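Local structure of putative metal-dependent phosphoesterase (Bifidobacterium adolescentis, 3O0F) at residues A[18-23]-A[48-53]. The protein hydrolyses phosphoester bonds with the help of bound iron and zinc ions, holds AMP in its active site, and may act as a 5'-3' exonuclease. Numbering follows the deposited sequence.
Sequences HCHTVF and ADHDTT. With ZN (zinc ion), chain C; FE (Fe (III) ion), chain E.
The imidazoles of His20 and His50 form an offset stack, with ring centroids 4.3 Å apart and planes inclined by 26°. His20 brings CE1 over one face of the His50 ring, displaced toward its rim, and approaches His50 NE2 to 3.1 Å. The zinc ion lies over the centre of one face of the His20 ring, yet it is bound by His50 NE2 at 2.1 Å. His20 instead directs its own NE2 to the iron(III) ion, at 2.3 Å. His18 NE2 binds the same iron while Glu231 bonds its ND1, and its ring has His20 NE2 in plane at its edge; with CG anti to the backbone N (chi1 -162°), this ring swings back toward the metal although its CB points away from 48-53. Glu75, Asp261 and a water complete much of the iron site, while Asp25 and His263 join His50 on zinc.

This illustrates how a PHP domain assembles its metal centre from loops at the C-terminal ends of parallel strands: His18 lies on strand 15-19 and His20 just after it, and His50 follows the neighbouring strand 44-47. The backbone bond from Ala48 N to Cys19 O, 2.9 Å, ties the two segments together beside the metals. Just beyond, the Asp49 carboxylate grips Thr21 twice. Asp49 OD1 accepts from Thr21 N through its syn lone pair at 2.7 Å, a nearly straight bond (167°), and Asp49 OD2 accepts from Thr21 OG1 at 2.8 Å. OG1 in turn receives Phe23 N, closing an ST turn, and Ser24 OG adds a further bond to Asp49 OD1. An alanine in place of Asp49 would probably leave Thr21 N and OG1 without these acceptors and free the loop carrying His20 to shift against His50. Farther along, the methyl CG2 of Thr52 rests 4.0 Å from Phe23 O.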
loop_
_atom_site.group_PDB
_atom_site.type_symbol
_atom_site.label_atom_id
_atom_site.label_comp_id
_atom_site.label_asym_id
_atom_site.label_seq_id
_atom_site.Cartn_x
_atom_site.Cartn_y
_atom_site.Cartn_z
ATOM N N HIS A 18 3.474 -5.405 -4.488
ATOM C CA HIS A 18 2.863 -4.792 -3.313
ATOM C C HIS A 18 3.770 -4.948 -2.073
ATOM O O HIS A 18 3.552 -5.846 -1.258
ATOM C CB HIS A 18 1.529 -5.466 -3.078
ATOM C CG HIS A 18 0.603 -4.702 -2.195
ATOM N ND1 HIS A 18 -0.767 -4.921 -2.192
ATOM C CD2 HIS A 18 0.845 -3.751 -1.257
ATOM C CE1 HIS A 18 -1.324 -4.105 -1.310
ATOM N NE2 HIS A 18 -0.369 -3.391 -0.733
ATOM N N CYS A 19 4.775 -4.086 -1.946
ATOM C CA CYS A 19 5.803 -4.211 -0.894
ATOM C C CYS A 19 6.042 -2.839 -0.256
ATOM O O CYS A 19 6.152 -1.837 -0.971
ATOM C CB CYS A 19 7.112 -4.751 -1.454
ATOM S SG CYS A 19 6.947 -6.272 -2.395
ATOM N N HIS A 20 6.062 -2.810 1.085
ATOM C CA HIS A 20 6.266 -1.607 1.887
ATOM C C HIS A 20 7.645 -1.593 2.565
ATOM O O HIS A 20 8.186 -2.649 2.889
ATOM C CB HIS A 20 5.172 -1.527 2.946
ATOM C CG HIS A 20 3.804 -1.392 2.372
ATOM N ND1 HIS A 20 3.176 -0.189 2.232
ATOM C CD2 HIS A 20 2.948 -2.321 1.880
ATOM C CE1 HIS A 20 1.995 -0.368 1.672
ATOM N NE2 HIS A 20 1.839 -1.648 1.435
ATOM N N THR A 21 8.166 -0.387 2.824
ATOM C CA THR A 21 9.480 -0.187 3.371
ATOM C C THR A 21 9.409 0.781 4.532
ATOM O O THR A 21 8.344 1.266 4.882
ATOM C CB THR A 21 10.464 0.381 2.285
ATOM O OG1 THR A 21 10.214 1.782 2.062
ATOM C CG2 THR A 21 10.364 -0.456 0.956
ATOM N N VAL A 22 10.554 1.100 5.084
ATOM C CA VAL A 22 10.679 2.171 6.084
ATOM C C VAL A 22 10.182 3.557 5.658
ATOM O O VAL A 22 9.904 4.377 6.516
ATOM C CB VAL A 22 12.193 2.340 6.561
ATOM C CG1 VAL A 22 12.634 1.133 7.400
ATOM C CG2 VAL A 22 13.126 2.597 5.396
ATOM N N PHE A 23 10.058 3.829 4.357
ATOM C CA PHE A 23 9.435 5.097 3.913
ATOM C C PHE A 23 7.929 5.149 4.194
ATOM O O PHE A 23 7.304 6.221 4.094
ATOM C CB PHE A 23 9.769 5.422 2.476
ATOM C CG PHE A 23 11.192 5.773 2.280
ATOM C CD1 PHE A 23 11.638 7.076 2.494
ATOM C CD2 PHE A 23 12.114 4.800 1.908
ATOM C CE1 PHE A 23 12.992 7.378 2.378
ATOM C CE2 PHE A 23 13.450 5.108 1.770
ATOM C CZ PHE A 23 13.877 6.410 2.003
ATOM N N ALA A 48 5.766 0.159 -3.035
ATOM C CA ALA A 48 4.371 0.671 -3.009
ATOM C C ALA A 48 4.057 1.281 -1.670
ATOM O O ALA A 48 3.007 1.009 -1.086
ATOM C CB ALA A 48 3.365 -0.460 -3.317
ATOM N N ASP A 49 4.967 2.096 -1.148
ATOM C CA ASP A 49 4.696 2.728 0.133
ATOM C C ASP A 49 3.443 3.629 0.153
ATOM O O ASP A 49 3.028 4.158 -0.878
ATOM C CB ASP A 49 5.915 3.536 0.597
ATOM C CG ASP A 49 7.064 2.639 1.033
ATOM O OD1 ASP A 49 6.827 1.817 1.953
ATOM O OD2 ASP A 49 8.169 2.764 0.458
ATOM N N HIS A 50 2.876 3.804 1.346
ATOM C CA HIS A 50 1.651 4.585 1.560
ATOM C C HIS A 50 1.889 6.068 1.266
ATOM O O HIS A 50 2.797 6.658 1.831
ATOM C CB HIS A 50 1.209 4.457 3.016
ATOM C CG HIS A 50 0.818 3.079 3.397
ATOM N ND1 HIS A 50 -0.427 2.564 3.109
ATOM C CD2 HIS A 50 1.499 2.096 4.038
ATOM C CE1 HIS A 50 -0.490 1.319 3.540
ATOM N NE2 HIS A 50 0.652 1.024 4.127
ATOM N N ASP A 51 1.097 6.630 0.351
ATOM C CA ASP A 51 0.983 8.096 0.125
ATOM C C ASP A 51 2.318 8.850 -0.105
ATOM O O ASP A 51 2.521 9.943 0.409
ATOM C CB ASP A 51 0.187 8.697 1.283
ATOM C CG ASP A 51 -1.130 7.983 1.496
ATOM O OD1 ASP A 51 -1.916 7.936 0.526
ATOM O OD2 ASP A 51 -1.389 7.453 2.609
ATOM N N THR A 52 3.233 8.219 -0.841
ATOM C CA THR A 52 4.575 8.756 -1.034
ATOM C C THR A 52 5.309 8.114 -2.216
ATOM O O THR A 52 5.032 6.963 -2.607
ATOM C CB THR A 52 5.448 8.551 0.243
ATOM O OG1 THR A 52 6.659 9.324 0.146
ATOM C CG2 THR A 52 5.785 7.036 0.463
ATOM N N THR A 53 6.289 8.862 -2.733
ATOM C CA THR A 53 7.327 8.328 -3.639
ATOM C C THR A 53 8.713 8.469 -3.026
ATOM O O THR A 53 9.724 8.406 -3.732
ATOM C CB THR A 53 7.319 9.113 -4.976
ATOM O OG1 THR A 53 7.585 10.504 -4.701
ATOM C CG2 THR A 53 5.970 8.981 -5.632
HETATM ZN ZN ZN C . 1.320 -0.786 5.010
HETATM FE FE FE E . -0.283 -2.517 1.294
HETATM O O HOH W 1 -2.244 -3.196 1.469
#